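Local coordinates for protein 3-deoxy-manno-octulosonate cytidylyltransferase (Escherichia coli, PDB 1H7H) that couples the eight-carbon sugar KDO to CMP from CTP, releasing diphosphate, and so probably activates it for bacterial lipopolysaccharide synthesis, at residues V4-A9 with W47-D52. Residues are numbered along the deposited sequence; the frame is centred on the assembly and turned at random.
Sequences VIVIPA and WVATDD. With CDP (cytidine-5'-diphosphate), chain C.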
loop_
_atom_site.group_PDB
_atom_site.type_symbol
_atom_site.label_atom_id
_atom_site.label_comp_id
_atom_site.label_asym_id
_atom_site.label_seq_id
_atom_site.Cartn_x
_atom_site.Cartn_y
_atom_site.Cartn_z
ATOM N N VAL A 4 12.358 -8.177 24.971
ATOM C CA VAL A 4 13.054 -7.075 25.624
ATOM C C VAL A 4 12.692 -5.757 24.939
ATOM O O VAL A 4 12.306 -5.741 23.772
ATOM C CB VAL A 4 14.601 -7.248 25.610
ATOM C CG1 VAL A 4 14.994 -8.600 26.197
ATOM C CG2 VAL A 4 15.150 -7.080 24.209
ATOM N N ILE A 5 12.785 -4.661 25.683
ATOM C CA ILE A 5 12.495 -3.346 25.135
ATOM C C ILE A 5 13.798 -2.576 25.005
ATOM O O ILE A 5 14.618 -2.572 25.923
ATOM C CB ILE A 5 11.514 -2.546 26.027
ATOM C CG1 ILE A 5 10.119 -3.162 25.962
ATOM C CG2 ILE A 5 11.464 -1.085 25.597
ATOM C CD1 ILE A 5 9.119 -2.496 26.868
ATOM N N VAL A 6 14.010 -1.993 23.826
ATOM C CA VAL A 6 15.198 -1.200 23.539
ATOM C C VAL A 6 14.717 0.216 23.225
ATOM O O VAL A 6 13.808 0.407 22.414
ATOM C CB VAL A 6 15.989 -1.759 22.328
ATOM C CG1 VAL A 6 17.213 -0.913 22.057
ATOM C CG2 VAL A 6 16.398 -3.202 22.579
ATOM N N ILE A 7 15.308 1.195 23.899
ATOM C CA ILE A 7 14.954 2.596 23.720
ATOM C C ILE A 7 16.136 3.354 23.139
ATOM O O ILE A 7 17.081 3.677 23.859
ATOM C CB ILE A 7 14.591 3.252 25.071
ATOM C CG1 ILE A 7 13.415 2.520 25.714
ATOM C CG2 ILE A 7 14.275 4.740 24.885
ATOM C CD1 ILE A 7 13.269 2.805 27.174
ATOM N N PRO A 8 16.139 3.584 21.814
ATOM C CA PRO A 8 17.238 4.315 21.170
ATOM C C PRO A 8 17.175 5.772 21.635
ATOM O O PRO A 8 16.121 6.409 21.545
ATOM C CB PRO A 8 16.910 4.207 19.675
ATOM C CG PRO A 8 16.048 2.984 19.571
ATOM C CD PRO A 8 15.193 3.057 20.809
ATOM N N ALA A 9 18.281 6.282 22.162
ATOM C CA ALA A 9 18.308 7.653 22.655
ATOM C C ALA A 9 19.563 8.408 22.253
ATOM O O ALA A 9 20.565 8.430 22.976
ATOM C CB ALA A 9 18.123 7.676 24.170
ATOM N N TRP A 47 16.407 -1.799 27.910
ATOM C CA TRP A 47 17.711 -1.200 27.636
ATOM C C TRP A 47 17.591 0.125 26.919
ATOM O O TRP A 47 16.628 0.363 26.205
ATOM C CB TRP A 47 18.535 -2.108 26.724
ATOM C CG TRP A 47 18.989 -3.370 27.350
ATOM C CD1 TRP A 47 18.261 -4.518 27.528
ATOM C CD2 TRP A 47 20.289 -3.631 27.868
ATOM N NE1 TRP A 47 19.038 -5.477 28.124
ATOM C CE2 TRP A 47 20.287 -4.961 28.343
ATOM C CE3 TRP A 47 21.461 -2.870 27.972
ATOM C CZ2 TRP A 47 21.417 -5.547 28.922
ATOM C CZ3 TRP A 47 22.583 -3.451 28.545
ATOM C CH2 TRP A 47 22.552 -4.780 29.013
ATOM N N VAL A 48 18.624 0.947 27.053
ATOM C CA VAL A 48 18.695 2.235 26.387
ATOM C C VAL A 48 19.927 2.164 25.499
ATOM O O VAL A 48 21.030 1.915 25.987
ATOM C CB VAL A 48 18.873 3.394 27.389
ATOM C CG1 VAL A 48 19.219 4.684 26.656
ATOM C CG2 VAL A 48 17.614 3.569 28.214
ATOM N N ALA A 49 19.724 2.313 24.192
ATOM C CA ALA A 49 20.817 2.276 23.228
ATOM C C ALA A 49 21.204 3.714 22.916
ATOM O O ALA A 49 20.364 4.506 22.505
ATOM C CB ALA A 49 20.382 1.550 21.965
ATOM N N THR A 50 22.472 4.057 23.119
ATOM C CA THR A 50 22.922 5.419 22.868
ATOM C C THR A 50 24.312 5.513 22.254
ATOM O O THR A 50 25.076 4.552 22.266
ATOM C CB THR A 50 22.890 6.253 24.161
ATOM O OG1 THR A 50 23.414 7.559 23.899
ATOM C CG2 THR A 50 23.713 5.585 25.250
ATOM N N ASP A 51 24.620 6.683 21.706
ATOM C CA ASP A 51 25.917 6.936 21.092
ATOM C C ASP A 51 26.683 8.034 21.833
ATOM O O ASP A 51 27.844 8.315 21.517
ATOM C CB ASP A 51 25.754 7.300 19.603
ATOM C CG ASP A 51 24.895 8.552 19.372
ATOM O OD1 ASP A 51 24.196 9.018 20.301
ATOM O OD2 ASP A 51 24.916 9.065 18.231
ATOM N N ASP A 52 26.040 8.615 22.845
ATOM C CA ASP A 52 26.632 9.693 23.627
ATOM C C ASP A 52 26.762 9.322 25.103
ATOM O O ASP A 52 25.786 8.933 25.739
ATOM C CB ASP A 52 25.773 10.952 23.482
ATOM C CG ASP A 52 26.476 12.199 23.976
ATOM O OD1 ASP A 52 26.570 12.384 25.205
ATOM O OD2 ASP A 52 26.934 12.995 23.132
HETATM O O3B CDP C . 16.950 11.828 15.284
HETATM P PB CDP C . 15.519 12.284 15.861
HETATM O O1B CDP C . 15.328 11.713 17.237
HETATM O O2B CDP C . 15.491 13.778 15.952
HETATM O O3A CDP C . 14.353 11.797 14.848
HETATM P PA CDP C . 13.259 10.777 15.462
HETATM O O1A CDP C . 12.243 10.432 14.420
HETATM O O2A CDP C . 12.558 11.382 16.643
HETATM O "O5'" CDP C . 14.007 9.444 15.966
HETATM C "C5'" CDP C . 13.288 8.284 16.411
HETATM C "C4'" CDP C . 14.028 7.554 17.589
HETATM O "O4'" CDP C . 15.186 6.808 17.121
HETATM C "C3'" CDP C . 14.571 8.516 18.672
HETATM O "O3'" CDP C . 14.538 7.844 19.952
HETATM C "C2'" CDP C . 16.005 8.772 18.182
HETATM O "O2'" CDP C . 16.912 9.254 19.191
HETATM C "C1'" CDP C . 16.447 7.403 17.594
HETATM N N1 CDP C . 17.504 7.555 16.565
HETATM C C2 CDP C . 18.711 6.923 16.722
HETATM O O2 CDP C . 18.982 6.216 17.686
HETATM N N3 CDP C . 19.753 7.071 15.721
HETATM C C4 CDP C . 19.593 7.784 14.666
HETATM N N4 CDP C . 20.540 7.915 13.764
HETATM C C5 CDP C . 18.272 8.462 14.511
HETATM C C6 CDP C . 17.302 8.324 15.447
#
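With chi1 at 176°, Thr-50 turns OG1 opposite its own backbone N, and the hydroxyl donates to Ala-9 O, 3.1 Å away. The same oxygen accepts from Asp-52 N, closing an ST turn, so one hydroxyl bridges the two segments just before helix 53-61, whose N-cap is Asp-52. Val-48, its CG1 likewise swung away from the backbone N (169°), lays that methyl 4.0 Å from Ala-9 CB, under helix 53-61. On the other face Val-6 CG1 meets Ala-49 CB, both side chains against helix 76-86. Strands 3-8 and 45-50 are parallel neighbours in the central sheet of this GT-A-like nucleotidyltransferase, joined through helix 29-38 as a beta-alpha-beta crossover, and illustrate how such a sheet offers the C-terminal ends of its strands to a nucleotide. Four backbone bonds pair them: Trp-47 N to Ile-5 O, Ile-7 N to Trp-47 O, Ala-49 N to Ile-7 O and Ala-9 N to Ala-49 O. A valine in place of Thr-50 would probably leave Ala-9 O and Asp-52 N without this shared partner and free the turn to shift. At the last bridged pair, Pro-8 O accepts from the ribose O3' of the bound CDP at 2.7 Å, while Pro-8 CB lies 3.5 Å from cytosine O2.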